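Local coordinates for carboxymuconolactone decarboxylase family protein (Thermotoga maritima, PDB 1VKE), which probably acts as a peroxiredoxin-like oxidoreductase of the AhpD-like clan, possibly in the antioxidative response, at residues E[81-86]-E[116-121]. Residues are numbered along the deposited sequence; the frame is centred on the assembly and turned at random. Where two conformers were deposited one is given.
Sequences RCVQEG and GFLEEL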
# COMPACT_ATOMS: atom_id res chain seq x y z
N ARG E 81 21.24 -10.31 4.02
CA ARG E 81 21.96 -10.59 2.78
C ARG E 81 22.92 -9.44 2.47
O ARG E 81 24.06 -9.68 2.01
CB ARG E 81 20.96 -10.70 1.64
CG ARG E 81 20.08 -11.91 1.70
CD ARG E 81 20.82 -13.19 1.39
NE ARG E 81 21.43 -13.09 0.05
CZ ARG E 81 22.74 -13.12 -0.22
NH1 ARG E 81 23.63 -13.30 0.74
NH2 ARG E 81 23.15 -12.99 -1.47
N CYS E 82 22.49 -8.19 2.69
CA CYS E 82 23.39 -7.03 2.45
C CYS E 82 24.66 -7.14 3.32
O CYS E 82 25.79 -6.93 2.87
CB CYS E 82 22.72 -5.72 2.75
SG CYS E 82 21.46 -5.25 1.48
N VAL E 83 24.46 -7.43 4.58
CA VAL E 83 25.61 -7.62 5.50
C VAL E 83 26.52 -8.76 5.05
O VAL E 83 27.77 -8.62 4.97
CB VAL E 83 25.11 -7.83 6.96
CG1 VAL E 83 26.21 -8.31 7.90
CG2 VAL E 83 24.48 -6.53 7.47
N GLN E 84 25.90 -9.89 4.72
CA GLN E 84 26.66 -11.06 4.22
C GLN E 84 27.50 -10.75 2.99
O GLN E 84 28.60 -11.26 2.84
CB GLN E 84 25.73 -12.24 3.91
CG GLN E 84 25.09 -12.88 5.15
CD GLN E 84 24.12 -14.02 4.83
OE1 GLN E 84 23.42 -13.98 3.81
NE2 GLN E 84 24.09 -15.04 5.69
N GLU E 85 26.97 -9.90 2.12
CA GLU E 85 27.62 -9.51 0.88
C GLU E 85 28.54 -8.30 1.04
O GLU E 85 29.04 -7.76 0.05
CB GLU E 85 26.58 -9.25 -0.20
CG GLU E 85 25.78 -10.45 -0.63
CD GLU E 85 26.62 -11.55 -1.28
OE1 GLU E 85 27.73 -11.28 -1.80
OE2 GLU E 85 26.12 -12.70 -1.28
N GLY E 86 28.79 -7.90 2.29
CA GLY E 86 29.85 -6.92 2.57
C GLY E 86 29.41 -5.47 2.43
O GLY E 86 30.25 -4.58 2.33
N GLY E 116 17.73 -0.97 14.15
CA GLY E 116 17.87 -1.84 15.31
C GLY E 116 18.37 -3.23 14.98
O GLY E 116 19.28 -3.78 15.63
N PHE E 117 17.81 -3.78 13.91
CA PHE E 117 18.20 -5.08 13.44
C PHE E 117 19.61 -5.06 12.89
O PHE E 117 20.39 -5.96 13.18
CB PHE E 117 17.23 -5.57 12.39
CG PHE E 117 17.41 -7.00 12.05
CD1 PHE E 117 17.21 -7.98 13.00
CD2 PHE E 117 17.80 -7.37 10.79
CE1 PHE E 117 17.40 -9.33 12.69
CE2 PHE E 117 17.97 -8.72 10.46
CZ PHE E 117 17.76 -9.69 11.41
N LEU E 118 19.95 -4.03 12.13
CA LEU E 118 21.32 -3.90 11.62
C LEU E 118 22.31 -3.86 12.79
O LEU E 118 23.37 -4.50 12.75
CB LEU E 118 21.43 -2.66 10.77
CG LEU E 118 22.80 -2.34 10.18
CD1 LEU E 118 23.29 -3.46 9.30
CD2 LEU E 118 22.76 -1.03 9.42
N GLU E 119 21.95 -3.15 13.85
CA GLU E 119 22.83 -3.09 15.05
C GLU E 119 23.04 -4.46 15.64
O GLU E 119 24.18 -4.81 16.05
CB GLU E 119 22.31 -2.08 16.05
CG GLU E 119 22.63 -0.69 15.53
CD GLU E 119 22.03 0.45 16.33
OE1 GLU E 119 21.32 0.18 17.32
OE2 GLU E 119 22.28 1.62 15.94
N GLU E 120 21.97 -5.26 15.69
CA GLU E 120 22.08 -6.64 16.17
C GLU E 120 23.03 -7.47 15.30
O GLU E 120 23.89 -8.22 15.83
CB GLU E 120 20.70 -7.30 16.20
CG GLU E 120 20.68 -8.68 16.83
CD GLU E 120 19.28 -9.31 16.82
OE1 GLU E 120 18.27 -8.55 16.65
OE2 GLU E 120 19.20 -10.56 16.97
N LEU E 121 22.93 -7.33 13.98
CA LEU E 121 23.82 -8.04 13.06
C LEU E 121 25.29 -7.60 13.25
O LEU E 121 26.19 -8.43 13.23
CB LEU E 121 23.42 -7.81 11.60
CG LEU E 121 22.02 -8.32 11.25
CD1 LEU E 121 21.65 -7.93 9.83
CD2 LEU E 121 21.92 -9.81 11.44
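Val83 and Leu121 bring the two backbones closest, with 7.8 Å between their CA atoms, where the last turn of helix 72-84 packs against the middle of helix 108-127 in this all-helical, AhpD-like fold. Helix 72-84 stops here in a Schellman motif: Gly86, at positive phi (85°), is the C-prime residue, its N bonding to Val83 O while the backbone N of the next residue reaches back to Cys82 O. Helix 108-127 runs on, held by bonds such as Leu121 N to Phe117 O.

No hydrogen bond links the segments; the join is a small, buried, wholly apolar one resting on a single methyl of Val83. Val83 CG2 meets Leu118 CD1 at 3.8 Å and Leu121 CD1 at 3.9 Å, touching two residues one turn apart on the facing helix. With CG anti to the backbone N (chi1 178°) and chi2 at 59°, Leu118 presents CD1 to the valine; its side chain also packs on Ile92 and Phe93 of helix 89-103. Leu121 additionally touches Tyr15 of helix 15-28, and its CG lies over one face of the Phe117 ring, offset toward the rim.

On the flank away from this interface, Arg81, in the modelled one of its two conformers, bonds within its own helix end and beyond: NE pairs with Glu59 of helix 55-68, NH1 reaches Gln84 OE1, and both terminal nitrogens grip Glu85 OE2 in the guanidinium plane, NH2 at 3.0 Å.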